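Ferrous iron transport protein B (Escherichia coli, PDB 3I8X) takes up ferrous iron across the inner membrane in a GTP-driven process, the chain here being its cytoplasmic GTP-binding N-terminal domain. Local coordinates at residues 115-120 and 139-144; 121-126 and 147-152. One frame throughout, in Å; residues are numbered along the deposited sequence.

Contact 1: residues 115-120 and 139-144; sequences CIVALN and ARLGCP. With GDP (guanosine-5'-diphosphate), chain D.
Val-117 meets the turn after helix 134-141 through both backbone and side chain. Its amide N gives a hydrogen bond to Pro-144 O at 3.0 Å, with an N-H...O angle of 163°. CG2 of Val-117, lying beside its own backbone N (CG1 takes the anti place, chi1 170°), reaches SG of Cys-143 at 3.8 Å and CD1 of Leu-141 at 3.9 Å; the valine and leucine side chains cross at about a right angle. Two residues back, Cys-115 O packs against CB of Cys-143 and CD of Pro-144, each at 3.4 Å. Gly-142, with positive phi, takes the chain out of the helix and into Cys-143 and Pro-144.

Further out, Thr-105 and Leu-109 of helix 98-110 touch Val-117 and Leu-141 respectively, while Ile-255 of helix 240-259 also packs on Leu-141. Strand 88-94 pairs with 115-120 on its other edge.

At the strand's end Asn-120, a GTP-binding residue, brings OD1 to 2.8 Å from O6 of GDP, and its ND2 donates to Ser-14 O in the phosphate-binding loop. A leucine in its place would probably leave Ser-14 O without this amide donor and untie the strand end from that loop. The Val-117 bond begins the parallel pairing of 115-120 with 145-147, and the apolar contacts beside it close the helix-to-strand turn. Between the two segments the one hydrogen bond is backbone to backbone amid apolar contacts, whereas at the nucleotide a side-chain amide joins the base-binding and phosphate-binding parts of the site.

Contact 2: residues 121-126 and 147-152; sequences MLDIAE and PLVSTR. With GDP (guanosine-5'-diphosphate), chain D.
Leu-122 and Asp-123, in the first turn of helix 122-126, press on the loop that follows strand 145-147. The close-packed part is apolar: CD1 of Leu-122 lies 3.3 Å from CB of Pro-147, closer than two carbons normally settle, and CB of Leu-122 meets CG2 of Val-149 at 3.9 Å. Beside it, OD1 of Asp-123 sits against CG1 of Val-149.

Toward solvent the contact thins to a single charged link, in which exposed Arg-152 extends its chain so that NH1 forms a salt bridge with Asp-123 OD1 at 3.1 Å. The carboxylate and guanidinium planes stand 70° apart, so the two groups do not pair side by side.

The other carboxylate oxygen makes the firmer bonds to the base. With CG of Asp-123 between the backbone N and carbonyl carbon (chi1 37°), OD2 accepts from N1 of GDP at 3.2 Å and more weakly from N2, which also gives OD1 a weak bond; OD2 takes the Ile-124 amide on its anti side. Ser-150 N donates to O6 of GDP at 3.0 Å, joined by a weak bond from Met-121 N. CG2 of Thr-151 lies 3.2 Å from C4 of the base, and SD of Met-121 is 4.1 Å from C5 of GDP. Aspartate reading N1 and N2 while loop amides hold O6 is the guanine-specificity site of G proteins, built from the G4 motif and the G5 loop.

Overall arrangement
Contacts 1 and 2 have centres 16 Å apart and lie on the same side of the chain's centre, within one FeoB-type G domain. Their segments alternate along the chain: strand 115-120 runs into helix 122-126, then helix 134-141 and its turn lead through strand 145-147 to the loop at 147-152. The two contacts thus lie at the two ends of one parallel strand pair, contact 1 where it begins and contact 2 where it runs out into the loop. They meet where Leu-119 O and Leu-148 N, 2.9 Å apart, probably hydrogen-bond. Both reach GDP, contact 1 through Asn-120, so the sheet edge runs straight into the guanine pocket and the G5 loop that mediates fast GDP release.

Contact 1: residues 115-120 and 139-144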
ATOM      1  N   CYS A 115       7.315   2.820   4.009  1.00 19.21           N
ATOM      2  CA  CYS A 115       6.234   2.078   4.634  0.50 18.77           C
ATOM      3  C   CYS A 115       6.671   1.425   5.927  1.00 18.51           C
ATOM      4  O   CYS A 115       7.777   0.946   6.044  1.00 19.21           O
ATOM      5  CB  CYS A 115       5.727   1.015   3.657  0.50 18.76           C
ATOM      6  SG  CYS A 115       4.191   0.184   4.140  0.50 17.78           S
ATOM      7  N   ILE A 116       5.768   1.432   6.901  1.00 18.81           N
ATOM      8  CA  ILE A 116       5.850   0.630   8.094  1.00 18.07           C
ATOM      9  C   ILE A 116       4.553  -0.181   8.196  1.00 18.15           C
ATOM     10  O   ILE A 116       3.441   0.375   8.179  1.00 16.63           O
ATOM     11  CB  ILE A 116       5.985   1.470   9.343  1.00 18.34           C
ATOM     12  CG1 ILE A 116       7.261   2.322   9.281  1.00 18.24           C
ATOM     13  CG2 ILE A 116       5.962   0.540  10.592  1.00 17.95           C
ATOM     14  CD1 ILE A 116       7.281   3.402  10.293  1.00 17.92           C
ATOM     15  N   VAL A 117       4.705  -1.504   8.271  1.00 17.37           N
ATOM     16  CA  VAL A 117       3.582  -2.392   8.467  1.00 17.28           C
ATOM     17  C   VAL A 117       3.287  -2.486   9.963  1.00 17.39           C
ATOM     18  O   VAL A 117       4.148  -2.899  10.750  1.00 15.98           O
ATOM     19  CB  VAL A 117       3.885  -3.827   7.872  1.00 17.06           C
ATOM     20  CG1 VAL A 117       2.840  -4.816   8.289  1.00 13.81           C
ATOM     21  CG2 VAL A 117       4.002  -3.742   6.371  1.00 15.21           C
ATOM     22  N   ALA A 118       2.073  -2.077  10.351  1.00 18.33           N
ATOM     23  CA  ALA A 118       1.552  -2.383  11.696  1.00 18.88           C
ATOM     24  C   ALA A 118       0.764  -3.697  11.643  1.00 19.22           C
ATOM     25  O   ALA A 118      -0.359  -3.734  11.104  1.00 16.39           O
ATOM     26  CB  ALA A 118       0.680  -1.224  12.257  1.00 18.95           C
ATOM     27  N   LEU A 119       1.377  -4.770  12.175  1.00 20.49           N
ATOM     28  CA  LEU A 119       0.774  -6.121  12.141  1.00 21.61           C
ATOM     29  C   LEU A 119      -0.175  -6.270  13.317  1.00 22.58           C
ATOM     30  O   LEU A 119       0.240  -6.489  14.452  1.00 22.46           O
ATOM     31  CB  LEU A 119       1.837  -7.238  12.148  1.00 21.76           C
ATOM     32  CG  LEU A 119       1.383  -8.651  11.701  1.00 21.27           C
ATOM     33  CD1 LEU A 119       0.916  -8.696  10.225  1.00 18.82           C
ATOM     34  CD2 LEU A 119       2.478  -9.680  11.895  1.00 21.16           C
ATOM     35  N   ASN A 120      -1.462  -6.149  13.019  1.00 23.82           N
ATOM     36  CA  ASN A 120      -2.506  -6.077  14.016  1.00 25.27           C
ATOM     37  C   ASN A 120      -3.265  -7.412  14.184  1.00 25.83           C
ATOM     38  O   ASN A 120      -3.087  -8.337  13.404  1.00 24.12           O
ATOM     39  CB  ASN A 120      -3.497  -4.981  13.561  1.00 26.14           C
ATOM     40  CG  ASN A 120      -4.059  -4.178  14.701  1.00 27.29           C
ATOM     41  OD1 ASN A 120      -3.713  -4.365  15.867  1.00 30.58           O
ATOM     42  ND2 ASN A 120      -4.923  -3.254  14.363  1.00 31.75           N
ATOM     43  N   ALA A 139      12.027  -8.961   6.030  1.00 23.92           N
ATOM     44  CA  ALA A 139      13.045  -9.280   5.032  1.00 23.92           C
ATOM     45  C   ALA A 139      12.463  -9.360   3.634  1.00 24.03           C
ATOM     46  O   ALA A 139      13.064  -8.851   2.704  1.00 24.44           O
ATOM     47  CB  ALA A 139      13.764 -10.611   5.404  1.00 23.96           C
ATOM     48  N   ARG A 140      11.291  -9.971   3.470  1.00 24.39           N
ATOM     49  CA  ARG A 140      10.699 -10.131   2.112  1.00 25.07           C
ATOM     50  C   ARG A 140       9.961  -8.895   1.594  1.00 24.65           C
ATOM     51  O   ARG A 140       9.874  -8.684   0.390  1.00 25.25           O
ATOM     52  CB  ARG A 140       9.739 -11.316   2.070  1.00 25.44           C
ATOM     53  CG  ARG A 140      10.443 -12.627   2.245  1.00 27.20           C
ATOM     54  CD  ARG A 140       9.518 -13.739   2.765  1.00 28.24           C
ATOM     55  NE  ARG A 140      10.244 -15.019   2.748  1.00 30.42           N
ATOM     56  CZ  ARG A 140      11.177 -15.390   3.623  1.00 31.58           C
ATOM     57  NH1 ARG A 140      11.508 -14.615   4.645  1.00 32.84           N
ATOM     58  NH2 ARG A 140      11.760 -16.575   3.487  1.00 33.76           N
ATOM     59  N   LEU A 141       9.417  -8.107   2.514  1.00 23.55           N
ATOM     60  CA  LEU A 141       8.672  -6.898   2.182  1.00 22.48           C
ATOM     61  C   LEU A 141       9.602  -5.716   1.952  1.00 21.64           C
ATOM     62  O   LEU A 141       9.261  -4.779   1.219  1.00 21.79           O
ATOM     63  CB  LEU A 141       7.682  -6.571   3.318  1.00 21.68           C
ATOM     64  CG  LEU A 141       6.482  -7.484   3.587  1.00 18.97           C
ATOM     65  CD1 LEU A 141       5.525  -6.828   4.599  1.00 16.09           C
ATOM     66  CD2 LEU A 141       5.722  -7.860   2.311  1.00 14.29           C
ATOM     67  N   GLY A 142      10.760  -5.752   2.605  1.00 21.56           N
ATOM     68  CA  GLY A 142      11.777  -4.713   2.483  1.00 20.98           C
ATOM     69  C   GLY A 142      11.392  -3.521   3.311  1.00 20.87           C
ATOM     70  O   GLY A 142      11.806  -2.399   3.055  1.00 20.55           O
ATOM     71  N   CYS A 143      10.547  -3.746   4.301  1.00 21.00           N
ATOM     72  CA  CYS A 143      10.146  -2.643   5.164  1.00 20.36           C
ATOM     73  C   CYS A 143       9.926  -3.204   6.552  1.00 19.79           C
ATOM     74  O   CYS A 143       9.805  -4.420   6.691  1.00 19.65           O
ATOM     75  CB  CYS A 143       8.892  -1.985   4.613  1.00 20.61           C
ATOM     76  SG  CYS A 143       7.395  -2.899   4.848  1.00 20.33           S
ATOM     77  N   PRO A 144       9.926  -2.334   7.577  1.00 19.49           N
ATOM     78  CA  PRO A 144       9.657  -2.756   8.944  1.00 20.17           C
ATOM     79  C   PRO A 144       8.283  -3.393   9.147  1.00 20.59           C
ATOM     80  O   PRO A 144       7.309  -2.983   8.524  1.00 21.16           O
ATOM     81  CB  PRO A 144       9.773  -1.452   9.750  1.00 19.86           C
ATOM     82  CG  PRO A 144      10.528  -0.539   8.891  1.00 18.94           C
ATOM     83  CD  PRO A 144      10.241  -0.896   7.503  1.00 18.64           C
TER
HETATM   84  PB  GDP D 275     -11.200  -0.403  11.019  0.70 16.09           P
HETATM   85  O1B GDP D 275     -12.373  -0.612  10.107  0.70 17.07           O
HETATM   86  O2B GDP D 275     -10.009  -0.803  10.224  0.70 14.03           O
HETATM   87  O3B GDP D 275     -11.222   1.087  11.276  0.70 18.90           O
HETATM   88  O3A GDP D 275     -11.282  -1.280  12.367  0.70 17.92           O
HETATM   89  PA  GDP D 275     -11.565  -0.879  13.938  0.70 20.50           P
HETATM   90  O1A GDP D 275     -12.923  -0.269  14.230  0.70 21.99           O
HETATM   91  O2A GDP D 275     -10.454  -0.188  14.678  0.70 19.91           O
HETATM   92  O5' GDP D 275     -11.549  -2.340  14.598  0.70 22.10           O
HETATM   93  C5' GDP D 275     -12.515  -3.339  14.308  0.70 23.54           C
HETATM   94  C4' GDP D 275     -12.818  -4.094  15.601  0.70 24.92           C
HETATM   95  O4' GDP D 275     -11.664  -4.832  15.992  0.70 24.59           O
HETATM   96  C3' GDP D 275     -13.112  -3.156  16.760  0.70 25.40           C
HETATM   97  O3' GDP D 275     -14.088  -3.703  17.637  0.70 27.11           O
HETATM   98  C2' GDP D 275     -11.809  -3.025  17.519  0.70 25.06           C
HETATM   99  O2' GDP D 275     -12.031  -2.715  18.898  0.70 22.51           O
HETATM  100  C1' GDP D 275     -11.164  -4.379  17.267  0.70 24.64           C
HETATM  101  N9  GDP D 275      -9.668  -4.354  17.236  0.70 25.18           N
HETATM  102  C8  GDP D 275      -8.845  -3.416  16.727  0.70 24.01           C
HETATM  103  N7  GDP D 275      -7.545  -3.785  16.888  0.70 24.23           N
HETATM  104  C5  GDP D 275      -7.518  -4.980  17.495  0.70 24.43           C
HETATM  105  C6  GDP D 275      -6.481  -5.951  17.959  0.70 23.91           C
HETATM  106  O6  GDP D 275      -5.272  -5.725  17.817  0.70 23.68           O
HETATM  107  N1  GDP D 275      -6.882  -7.088  18.526  0.70 23.95           N
HETATM  108  C2  GDP D 275      -8.191  -7.356  18.699  0.70 23.85           C
HETATM  109  N2  GDP D 275      -8.546  -8.503  19.281  0.70 24.82           N
HETATM  110  N3  GDP D 275      -9.202  -6.532  18.318  0.70 24.29           N
HETATM  111  C4  GDP D 275      -8.925  -5.352  17.711  0.70 24.93           C

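Contact 2: residues 121-126 and 147-152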
ATOM      1  N   MET A 121      -4.120  -7.479  15.213  1.00 27.51           N
ATOM      2  CA  MET A 121      -5.018  -8.617  15.468  1.00 29.47           C
ATOM      3  C   MET A 121      -4.226  -9.904  15.693  1.00 29.97           C
ATOM      4  O   MET A 121      -4.533 -10.975  15.154  1.00 28.90           O
ATOM      5  CB  MET A 121      -6.032  -8.763  14.337  1.00 29.81           C
ATOM      6  CG  MET A 121      -6.511  -7.426  13.779  1.00 32.10           C
ATOM      7  SD  MET A 121      -8.201  -7.022  14.044  1.00 33.61           S
ATOM      8  CE  MET A 121      -8.906  -8.029  12.735  1.00 36.01           C
ATOM      9  N   LEU A 122      -3.198  -9.753  16.521  1.00 31.66           N
ATOM     10  CA  LEU A 122      -2.209 -10.794  16.782  1.00 33.15           C
ATOM     11  C   LEU A 122      -2.747 -11.867  17.712  1.00 33.58           C
ATOM     12  O   LEU A 122      -2.517 -13.050  17.493  1.00 32.93           O
ATOM     13  CB  LEU A 122      -0.939 -10.174  17.369  1.00 33.55           C
ATOM     14  CG  LEU A 122       0.063  -9.598  16.372  1.00 34.31           C
ATOM     15  CD1 LEU A 122       1.201  -8.940  17.181  1.00 34.97           C
ATOM     16  CD2 LEU A 122       0.608 -10.679  15.417  1.00 34.27           C
ATOM     17  N   ASP A 123      -3.462 -11.430  18.742  1.00 35.03           N
ATOM     18  CA  ASP A 123      -4.241 -12.328  19.622  1.00 36.11           C
ATOM     19  C   ASP A 123      -5.269 -13.172  18.844  1.00 36.53           C
ATOM     20  O   ASP A 123      -5.409 -14.378  19.074  1.00 37.22           O
ATOM     21  CB  ASP A 123      -4.931 -11.525  20.736  1.00 36.38           C
ATOM     22  CG  ASP A 123      -5.440 -10.167  20.257  1.00 38.77           C
ATOM     23  OD1 ASP A 123      -5.728  -9.313  21.119  1.00 43.09           O
ATOM     24  OD2 ASP A 123      -5.540  -9.941  19.024  1.00 41.25           O
ATOM     25  N   ILE A 124      -5.964 -12.543  17.908  1.00 37.09           N
ATOM     26  CA  ILE A 124      -6.850 -13.262  16.993  1.00 37.60           C
ATOM     27  C   ILE A 124      -6.094 -14.306  16.168  1.00 38.38           C
ATOM     28  O   ILE A 124      -6.563 -15.434  16.037  1.00 38.91           O
ATOM     29  CB  ILE A 124      -7.611 -12.304  16.043  1.00 37.34           C
ATOM     30  CG1 ILE A 124      -8.286 -11.183  16.854  1.00 37.50           C
ATOM     31  CG2 ILE A 124      -8.596 -13.096  15.161  1.00 36.44           C
ATOM     32  CD1 ILE A 124      -9.266 -10.338  16.089  1.00 37.45           C
ATOM     33  N   ALA A 125      -4.945 -13.935  15.592  1.00 39.66           N
ATOM     34  CA  ALA A 125      -4.074 -14.898  14.900  1.00 40.42           C
ATOM     35  C   ALA A 125      -3.689 -16.039  15.848  1.00 41.14           C
ATOM     36  O   ALA A 125      -3.757 -17.209  15.491  1.00 41.03           O
ATOM     37  CB  ALA A 125      -2.811 -14.213  14.376  1.00 40.40           C
ATOM     38  N   GLU A 126      -3.304 -15.681  17.065  1.00 42.32           N
ATOM     39  CA  GLU A 126      -2.824 -16.647  18.040  1.00 43.13           C
ATOM     40  C   GLU A 126      -3.866 -17.727  18.244  1.00 43.25           C
ATOM     41  O   GLU A 126      -3.614 -18.898  18.013  1.00 42.96           O
ATOM     42  CB  GLU A 126      -2.506 -15.946  19.370  1.00 43.33           C
ATOM     43  CG  GLU A 126      -2.080 -16.865  20.540  1.00 43.69           C
ATOM     44  CD  GLU A 126      -2.858 -16.587  21.839  1.00 45.37           C
ATOM     45  OE1 GLU A 126      -3.563 -15.527  21.918  1.00 48.13           O
ATOM     46  OE2 GLU A 126      -2.768 -17.441  22.774  1.00 47.33           O
ATOM     47  N   PRO A 147       4.734  -5.634  15.317  1.00 28.06           N
ATOM     48  CA  PRO A 147       3.569  -6.299  15.935  1.00 29.15           C
ATOM     49  C   PRO A 147       2.786  -5.430  16.943  1.00 29.95           C
ATOM     50  O   PRO A 147       3.381  -4.797  17.791  1.00 29.94           O
ATOM     51  CB  PRO A 147       4.173  -7.559  16.590  1.00 29.53           C
ATOM     52  CG  PRO A 147       5.647  -7.286  16.732  1.00 29.35           C
ATOM     53  CD  PRO A 147       6.021  -6.217  15.758  1.00 28.25           C
ATOM     54  N   LEU A 148       1.460  -5.396  16.787  1.00 31.83           N
ATOM     55  CA  LEU A 148       0.534  -4.607  17.608  1.00 33.69           C
ATOM     56  C   LEU A 148      -0.689  -5.442  18.053  1.00 35.48           C
ATOM     57  O   LEU A 148      -1.289  -6.182  17.256  1.00 36.69           O
ATOM     58  CB  LEU A 148       0.009  -3.372  16.825  1.00 33.58           C
ATOM     59  CG  LEU A 148       0.799  -2.038  16.858  1.00 34.24           C
ATOM     60  CD1 LEU A 148       1.760  -1.848  15.691  1.00 33.73           C
ATOM     61  CD2 LEU A 148      -0.134  -0.867  16.895  1.00 34.36           C
ATOM     62  N   VAL A 149      -1.081  -5.317  19.316  1.00 37.06           N
ATOM     63  CA  VAL A 149      -2.493  -5.564  19.697  1.00 37.85           C
ATOM     64  C   VAL A 149      -3.102  -4.197  20.098  1.00 39.00           C
ATOM     65  O   VAL A 149      -3.018  -3.799  21.263  1.00 39.25           O
ATOM     66  CB  VAL A 149      -2.638  -6.616  20.824  1.00 38.03           C
ATOM     67  CG1 VAL A 149      -4.117  -6.779  21.202  1.00 37.77           C
ATOM     68  CG2 VAL A 149      -2.012  -7.940  20.396  1.00 36.05           C
ATOM     69  N   SER A 150      -3.706  -3.489  19.132  1.00 40.23           N
ATOM     70  CA  SER A 150      -3.904  -2.022  19.248  1.00 41.35           C
ATOM     71  C   SER A 150      -5.039  -1.592  20.187  1.00 42.18           C
ATOM     72  O   SER A 150      -5.081  -0.425  20.623  1.00 42.71           O
ATOM     73  CB  SER A 150      -4.080  -1.368  17.857  1.00 41.70           C
ATOM     74  OG  SER A 150      -5.397  -1.526  17.333  1.00 42.60           O
ATOM     75  N   THR A 151      -5.944  -2.528  20.497  1.00 42.78           N
ATOM     76  CA  THR A 151      -7.004  -2.300  21.496  1.00 43.10           C
ATOM     77  C   THR A 151      -6.421  -2.204  22.921  1.00 43.54           C
ATOM     78  O   THR A 151      -6.902  -1.416  23.745  1.00 44.35           O
ATOM     79  CB  THR A 151      -8.083  -3.407  21.454  1.00 43.20           C
ATOM     80  OG1 THR A 151      -7.451  -4.692  21.548  1.00 43.73           O
ATOM     81  CG2 THR A 151      -8.925  -3.305  20.169  1.00 42.64           C
ATOM     82  N   ARG A 152      -5.386  -2.993  23.198  1.00 43.49           N
ATOM     83  CA  ARG A 152      -4.619  -2.861  24.437  1.00 43.45           C
ATOM     84  C   ARG A 152      -3.499  -1.801  24.382  1.00 42.89           C
ATOM     85  O   ARG A 152      -2.998  -1.373  25.430  1.00 43.27           O
ATOM     86  CB  ARG A 152      -4.035  -4.212  24.837  1.00 44.02           C
ATOM     87  CG  ARG A 152      -5.061  -5.122  25.498  1.00 44.98           C
ATOM     88  CD  ARG A 152      -4.535  -6.536  25.681  1.00 46.08           C
ATOM     89  NE  ARG A 152      -5.628  -7.491  25.861  1.00 47.97           N
ATOM     90  CZ  ARG A 152      -6.434  -7.932  24.889  1.00 49.96           C
ATOM     91  NH1 ARG A 152      -6.310  -7.501  23.627  1.00 49.91           N
ATOM     92  NH2 ARG A 152      -7.401  -8.801  25.191  1.00 50.32           N
TER
HETATM   93  PB  GDP D 275     -11.200  -0.403  11.019  0.70 16.09           P
HETATM   94  O1B GDP D 275     -12.373  -0.612  10.107  0.70 17.07           O
HETATM   95  O2B GDP D 275     -10.009  -0.803  10.224  0.70 14.03           O
HETATM   96  O3B GDP D 275     -11.222   1.087  11.276  0.70 18.90           O
HETATM   97  O3A GDP D 275     -11.282  -1.280  12.367  0.70 17.92           O
HETATM   98  PA  GDP D 275     -11.565  -0.879  13.938  0.70 20.50           P
HETATM   99  O1A GDP D 275     -12.923  -0.269  14.230  0.70 21.99           O
HETATM  100  O2A GDP D 275     -10.454  -0.188  14.678  0.70 19.91           O
HETATM  101  O5' GDP D 275     -11.549  -2.340  14.598  0.70 22.10           O
HETATM  102  C5' GDP D 275     -12.515  -3.339  14.308  0.70 23.54           C
HETATM  103  C4' GDP D 275     -12.818  -4.094  15.601  0.70 24.92           C
HETATM  104  O4' GDP D 275     -11.664  -4.832  15.992  0.70 24.59           O
HETATM  105  C3' GDP D 275     -13.112  -3.156  16.760  0.70 25.40           C
HETATM  106  O3' GDP D 275     -14.088  -3.703  17.637  0.70 27.11           O
HETATM  107  C2' GDP D 275     -11.809  -3.025  17.519  0.70 25.06           C
HETATM  108  O2' GDP D 275     -12.031  -2.715  18.898  0.70 22.51           O
HETATM  109  C1' GDP D 275     -11.164  -4.379  17.267  0.70 24.64           C
HETATM  110  N9  GDP D 275      -9.668  -4.354  17.236  0.70 25.18           N
HETATM  111  C8  GDP D 275      -8.845  -3.416  16.727  0.70 24.01           C
HETATM  112  N7  GDP D 275      -7.545  -3.785  16.888  0.70 24.23           N
HETATM  113  C5  GDP D 275      -7.518  -4.980  17.495  0.70 24.43           C
HETATM  114  C6  GDP D 275      -6.481  -5.951  17.959  0.70 23.91           C
HETATM  115  O6  GDP D 275      -5.272  -5.725  17.817  0.70 23.68           O
HETATM  116  N1  GDP D 275      -6.882  -7.088  18.526  0.70 23.95           N
HETATM  117  C2  GDP D 275      -8.191  -7.356  18.699  0.70 23.85           C
HETATM  118  N2  GDP D 275      -8.546  -8.503  19.281  0.70 24.82           N
HETATM  119  N3  GDP D 275      -9.202  -6.532  18.318  0.70 24.29           N
HETATM  120  C4  GDP D 275      -8.925  -5.352  17.711  0.70 24.93           C